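PDB 6DTU: maltose-binding protein MalE1 from Thermotoga maritima, which binds maltotetraose in a pocket between its lobes and probably serves as the periplasmic sugar receptor of a carbohydrate transport system. Local coordinates for residues A[168-180]-A[330-342]. Sequence-based numbering, arbitrary orientation.
With GLC (alpha-D-glucopyranose), chain C; GLC (alpha-D-glucopyranose), chain B.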
loop_
_atom_site.group_PDB
_atom_site.type_symbol
_atom_site.label_atom_id
_atom_site.label_comp_id
_atom_site.label_asym_id
_atom_site.label_seq_id
_atom_site.Cartn_x
_atom_site.Cartn_y
_atom_site.Cartn_z
ATOM N N TYR A 168 -2.627 17.615 -0.467
ATOM C CA TYR A 168 -3.655 16.657 -0.881
ATOM C C TYR A 168 -3.426 16.308 -2.344
ATOM O O TYR A 168 -2.765 17.050 -3.069
ATOM C CB TYR A 168 -5.080 17.176 -0.624
ATOM C CG TYR A 168 -5.395 18.511 -1.276
ATOM C CD1 TYR A 168 -5.805 18.579 -2.604
ATOM C CD2 TYR A 168 -5.288 19.698 -0.565
ATOM C CE1 TYR A 168 -6.095 19.804 -3.211
ATOM C CE2 TYR A 168 -5.577 20.916 -1.166
ATOM C CZ TYR A 168 -5.973 20.962 -2.481
ATOM O OH TYR A 168 -6.247 22.178 -3.057
ATOM N N VAL A 169 -3.955 15.155 -2.766
ATOM C CA VAL A 169 -3.839 14.760 -4.169
ATOM C C VAL A 169 -4.863 15.546 -4.976
ATOM O O VAL A 169 -4.518 16.515 -5.658
ATOM C CB VAL A 169 -4.004 13.238 -4.371
ATOM C CG1 VAL A 169 -3.749 12.867 -5.845
ATOM C CG2 VAL A 169 -3.061 12.481 -3.450
ATOM N N PHE A 170 -6.129 15.148 -4.881
ATOM C CA PHE A 170 -7.241 15.828 -5.518
ATOM C C PHE A 170 -8.138 16.365 -4.411
ATOM O O PHE A 170 -8.408 15.664 -3.425
ATOM C CB PHE A 170 -8.036 14.831 -6.387
ATOM C CG PHE A 170 -7.204 14.130 -7.452
ATOM C CD1 PHE A 170 -6.439 14.855 -8.338
ATOM C CD2 PHE A 170 -7.211 12.747 -7.565
ATOM C CE1 PHE A 170 -5.685 14.217 -9.325
ATOM C CE2 PHE A 170 -6.445 12.094 -8.538
ATOM C CZ PHE A 170 -5.686 12.825 -9.419
ATOM N N LYS A 171 -8.607 17.599 -4.574
ATOM C CA LYS A 171 -9.387 18.234 -3.523
ATOM C C LYS A 171 -10.656 17.439 -3.252
ATOM O O LYS A 171 -11.404 17.100 -4.172
ATOM C CB LYS A 171 -9.735 19.671 -3.918
ATOM C CG LYS A 171 -10.438 20.477 -2.819
ATOM C CD LYS A 171 -9.501 20.767 -1.660
ATOM C CE LYS A 171 -10.203 21.546 -0.568
ATOM N NZ LYS A 171 -9.225 22.198 0.343
ATOM N N GLN A 172 -10.865 17.098 -1.988
ATOM C CA GLN A 172 -12.093 16.440 -1.577
ATOM C C GLN A 172 -13.171 17.511 -1.467
ATOM O O GLN A 172 -13.017 18.472 -0.707
ATOM C CB GLN A 172 -11.889 15.739 -0.234
ATOM C CG GLN A 172 -13.104 14.949 0.246
ATOM C CD GLN A 172 -13.498 13.851 -0.727
ATOM O OE1 GLN A 172 -12.828 12.821 -0.817
ATOM N NE2 GLN A 172 -14.582 14.069 -1.469
ATOM N N THR A 173 -14.221 17.387 -2.274
ATOM C CA THR A 173 -15.363 18.291 -2.244
ATOM C C THR A 173 -16.624 17.491 -1.933
ATOM O O THR A 173 -16.617 16.257 -1.917
ATOM C CB THR A 173 -15.534 19.032 -3.575
ATOM O OG1 THR A 173 -16.215 18.189 -4.506
ATOM C CG2 THR A 173 -14.180 19.405 -4.159
ATOM N N GLU A 174 -17.725 18.211 -1.702
ATOM C CA GLU A 174 -18.994 17.552 -1.406
ATOM C C GLU A 174 -19.555 16.809 -2.616
ATOM O O GLU A 174 -20.449 15.970 -2.458
ATOM C CB GLU A 174 -20.018 18.572 -0.892
ATOM C CG GLU A 174 -19.768 19.064 0.545
ATOM C CD GLU A 174 -20.849 20.013 1.053
ATOM O OE1 GLU A 174 -21.867 20.176 0.338
ATOM O OE2 GLU A 174 -20.682 20.614 2.146
ATOM N N LYS A 175 -19.071 17.102 -3.823
ATOM C CA LYS A 175 -19.468 16.380 -5.024
ATOM C C LYS A 175 -18.421 15.367 -5.472
ATOM O O LYS A 175 -18.506 14.864 -6.597
ATOM C CB LYS A 175 -19.775 17.355 -6.167
ATOM C CG LYS A 175 -20.599 18.567 -5.767
ATOM C CD LYS A 175 -21.980 18.183 -5.241
ATOM C CE LYS A 175 -22.700 19.405 -4.669
ATOM N NZ LYS A 175 -23.554 19.082 -3.490
ATOM N N GLY A 176 -17.442 15.061 -4.631
ATOM C CA GLY A 176 -16.408 14.099 -4.947
ATOM C C GLY A 176 -15.050 14.764 -5.077
ATOM O O GLY A 176 -14.866 15.941 -4.757
ATOM N N LEU A 177 -14.097 13.992 -5.601
ATOM C CA LEU A 177 -12.735 14.472 -5.789
ATOM C C LEU A 177 -12.676 15.389 -7.002
ATOM O O LEU A 177 -13.218 15.061 -8.060
ATOM C CB LEU A 177 -11.790 13.293 -6.022
ATOM C CG LEU A 177 -11.537 12.296 -4.899
ATOM C CD1 LEU A 177 -10.563 11.269 -5.408
ATOM C CD2 LEU A 177 -10.993 13.007 -3.673
ATOM N N ASP A 178 -12.005 16.537 -6.850
ATOM C CA ASP A 178 -11.824 17.490 -7.947
ATOM C C ASP A 178 -10.451 17.229 -8.546
ATOM O O ASP A 178 -9.442 17.718 -8.035
ATOM C CB ASP A 178 -11.927 18.929 -7.444
ATOM C CG ASP A 178 -11.862 19.965 -8.583
ATOM O OD1 ASP A 178 -11.611 19.580 -9.746
ATOM O OD2 ASP A 178 -12.029 21.178 -8.316
ATOM N N VAL A 179 -10.416 16.497 -9.663
ATOM C CA VAL A 179 -9.135 16.171 -10.282
ATOM C C VAL A 179 -8.463 17.381 -10.900
ATOM O O VAL A 179 -7.285 17.300 -11.272
ATOM C CB VAL A 179 -9.164 14.992 -11.281
ATOM C CG1 VAL A 179 -9.649 13.704 -10.602
ATOM C CG2 VAL A 179 -9.988 15.335 -12.504
ATOM N N ASN A 180 -9.186 18.494 -11.034
ATOM C CA ASN A 180 -8.588 19.722 -11.536
ATOM C C ASN A 180 -8.008 20.587 -10.431
ATOM O O ASN A 180 -7.433 21.639 -10.723
ATOM C CB ASN A 180 -9.600 20.517 -12.359
ATOM C CG ASN A 180 -9.838 19.905 -13.711
ATOM O OD1 ASN A 180 -10.576 18.931 -13.844
ATOM N ND2 ASN A 180 -9.212 20.473 -14.732
ATOM N N PRO A 330 -7.681 7.773 2.409
ATOM C CA PRO A 330 -7.739 6.696 1.413
ATOM C C PRO A 330 -7.168 7.162 0.075
ATOM O O PRO A 330 -7.378 8.303 -0.347
ATOM C CB PRO A 330 -9.239 6.386 1.304
ATOM C CG PRO A 330 -9.823 6.885 2.610
ATOM C CD PRO A 330 -9.015 8.118 2.932
ATOM N N MET A 331 -6.370 6.301 -0.552
ATOM C CA MET A 331 -5.903 6.601 -1.897
ATOM C C MET A 331 -7.112 6.794 -2.798
ATOM O O MET A 331 -8.107 6.083 -2.652
ATOM C CB MET A 331 -5.069 5.454 -2.478
ATOM C CG MET A 331 -3.753 5.197 -1.820
ATOM S SD MET A 331 -2.781 3.975 -2.718
ATOM C CE MET A 331 -3.605 2.443 -2.301
ATOM N N PRO A 332 -7.089 7.766 -3.700
ATOM C CA PRO A 332 -8.132 7.819 -4.731
ATOM C C PRO A 332 -8.104 6.582 -5.606
ATOM O O PRO A 332 -7.055 5.981 -5.833
ATOM C CB PRO A 332 -7.752 9.047 -5.554
ATOM C CG PRO A 332 -6.961 9.885 -4.643
ATOM C CD PRO A 332 -6.198 8.936 -3.755
ATOM N N ASN A 333 -9.264 6.220 -6.134
ATOM C CA ASN A 333 -9.309 5.150 -7.118
ATOM C C ASN A 333 -9.702 5.654 -8.499
ATOM O O ASN A 333 -9.894 4.847 -9.407
ATOM C CB ASN A 333 -10.165 3.956 -6.665
ATOM C CG ASN A 333 -11.665 4.183 -6.806
ATOM O OD1 ASN A 333 -12.131 5.253 -7.194
ATOM N ND2 ASN A 333 -12.435 3.145 -6.503
ATOM N N VAL A 334 -9.781 6.968 -8.683
ATOM C CA VAL A 334 -10.196 7.548 -9.962
ATOM C C VAL A 334 -9.145 7.244 -11.022
ATOM O O VAL A 334 -7.979 7.015 -10.672
ATOM C CB VAL A 334 -10.484 9.048 -9.798
ATOM C CG1 VAL A 334 -11.631 9.225 -8.829
ATOM C CG2 VAL A 334 -9.238 9.805 -9.337
ATOM N N PRO A 335 -9.492 7.200 -12.314
ATOM C CA PRO A 335 -8.468 6.885 -13.328
ATOM C C PRO A 335 -7.300 7.838 -13.308
ATOM O O PRO A 335 -6.192 7.450 -13.693
ATOM C CB PRO A 335 -9.225 6.976 -14.662
ATOM C CG PRO A 335 -10.650 6.824 -14.296
ATOM C CD PRO A 335 -10.829 7.357 -12.904
ATOM N N GLN A 336 -7.531 9.078 -12.886
ATOM C CA GLN A 336 -6.517 10.119 -12.869
ATOM C C GLN A 336 -5.405 9.878 -11.854
ATOM O O GLN A 336 -4.408 10.605 -11.869
ATOM C CB GLN A 336 -7.165 11.495 -12.646
ATOM C CG GLN A 336 -8.052 11.972 -13.800
ATOM C CD GLN A 336 -9.470 11.439 -13.729
ATOM O OE1 GLN A 336 -9.863 10.771 -12.763
ATOM N NE2 GLN A 336 -10.252 11.724 -14.763
ATOM N N MET A 337 -5.554 8.916 -10.946
ATOM C CA MET A 337 -4.459 8.645 -10.022
ATOM C C MET A 337 -3.245 8.087 -10.751
ATOM O O MET A 337 -2.128 8.186 -10.243
ATOM C CB MET A 337 -4.926 7.680 -8.933
ATOM C CG MET A 337 -4.008 7.591 -7.712
ATOM S SD MET A 337 -3.889 9.205 -6.896
ATOM C CE MET A 337 -2.483 8.916 -5.824
ATOM N N ALA A 338 -3.447 7.449 -11.910
ATOM C CA ALA A 338 -2.320 6.883 -12.646
ATOM C C ALA A 338 -1.313 7.964 -13.030
ATOM O O ALA A 338 -0.119 7.690 -13.160
ATOM C CB ALA A 338 -2.817 6.158 -13.900
ATOM N N ALA A 339 -1.780 9.193 -13.213
ATOM C CA ALA A 339 -0.901 10.301 -13.567
ATOM C C ALA A 339 -0.105 10.837 -12.380
ATOM O O ALA A 339 0.720 11.734 -12.561
ATOM C CB ALA A 339 -1.724 11.443 -14.168
ATOM N N VAL A 340 -0.329 10.335 -11.174
ATOM C CA VAL A 340 0.210 11.006 -9.994
ATOM C C VAL A 340 1.557 10.437 -9.571
ATOM O O VAL A 340 2.498 11.187 -9.292
ATOM C CB VAL A 340 -0.828 10.988 -8.845
ATOM C CG1 VAL A 340 -0.185 11.464 -7.535
ATOM C CG2 VAL A 340 -2.035 11.856 -9.206
ATOM N N TRP A 341 1.670 9.108 -9.500
ATOM C CA TRP A 341 2.774 8.477 -8.786
ATOM C C TRP A 341 4.122 8.805 -9.410
ATOM O O TRP A 341 5.072 9.141 -8.700
ATOM C CB TRP A 341 2.570 6.965 -8.782
ATOM C CG TRP A 341 1.258 6.516 -8.188
ATOM C CD1 TRP A 341 0.187 6.015 -8.872
ATOM C CD2 TRP A 341 0.889 6.494 -6.800
ATOM N NE1 TRP A 341 -0.816 5.681 -8.007
ATOM C CE2 TRP A 341 -0.421 5.961 -6.725
ATOM C CE3 TRP A 341 1.538 6.874 -5.616
ATOM C CZ2 TRP A 341 -1.091 5.783 -5.522
ATOM C CZ3 TRP A 341 0.872 6.700 -4.414
ATOM C CH2 TRP A 341 -0.441 6.175 -4.377
ATOM N N ALA A 342 4.248 8.633 -10.726
ATOM C CA ALA A 342 5.553 8.801 -11.363
ATOM C C ALA A 342 6.046 10.245 -11.276
ATOM O O ALA A 342 7.238 10.480 -11.061
ATOM C CB ALA A 342 5.517 8.311 -12.814
HETATM C C1 GLC C . 0.964 2.271 -4.209
HETATM C C2 GLC C . -0.080 2.076 -5.236
HETATM C C3 GLC C . 0.500 1.622 -6.539
HETATM C C4 GLC C . 1.481 2.590 -7.075
HETATM C C5 GLC C . 2.622 2.831 -6.055
HETATM C C6 GLC C . 3.487 3.861 -6.459
HETATM O O2 GLC C . -1.009 1.059 -4.764
HETATM O O3 GLC C . -0.576 1.435 -7.512
HETATM O O4 GLC C . 2.050 2.019 -8.287
HETATM O O5 GLC C . 1.970 3.239 -4.696
HETATM O O6 GLC C . 4.517 3.971 -5.501
HETATM C C1 GLC B . 1.585 2.628 -9.474
HETATM C C2 GLC B . 1.420 1.579 -10.500
HETATM C C3 GLC B . 2.733 1.048 -10.933
HETATM C C4 GLC B . 3.642 2.123 -11.441
HETATM C C5 GLC B . 3.931 3.164 -10.336
HETATM C C6 GLC B . 4.750 4.262 -10.766
HETATM O O2 GLC B . 0.600 0.473 -9.920
HETATM O O3 GLC B . 2.477 0.071 -11.992
HETATM O O4 GLC B . 4.876 1.529 -11.874
HETATM O O5 GLC B . 2.539 3.678 -9.904
HETATM O O6 GLC B . 4.106 4.932 -11.825
#
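F170 and V169, at the base of the 171-173/176-178 hairpin, pack against the loop and 3-10 turn of 330-342 with no hydrogen bond between the segments, the V179 and Q336 CA atoms standing 7.1 Å apart. The F170 ring is clamped within its own segment, V169 CG1 over the centre of one face and V179 CG1 over the other, and its outer rim abuts 330-342. There F170 CZ meets the carbonyl Q336 O in the ring plane at 3.5 Å, while F170 CE2 lies 3.7 Å from V334 CG2. With CG1 anti to the backbone N (chi1 -175°), V169 also reaches M337, CG1 to SD 3.8 Å, and V340. M337 SD makes an oblique Met-aromatic contact with F170. Farther out, the L177 side chain crosses P332 at about a right angle, CD1 to CB 3.6 Å, and the Q336 side chain, bent at chi2 (85°), lies across V179. Behind this apolar layer, M337 CE lies 3.4 Å above the plane of the W341 ring, offset toward its rim; the opposite face carries the chain C glucose, a sugar-aromatic stack characteristic of maltose-binding proteins. An alanine in place of W341 would probably cost that glucose the indole face it rests on and leave M337 CE without one of its packing partners. Apolar contact thus joins the hairpin, through M337, to the second shell of the maltotetraose pocket.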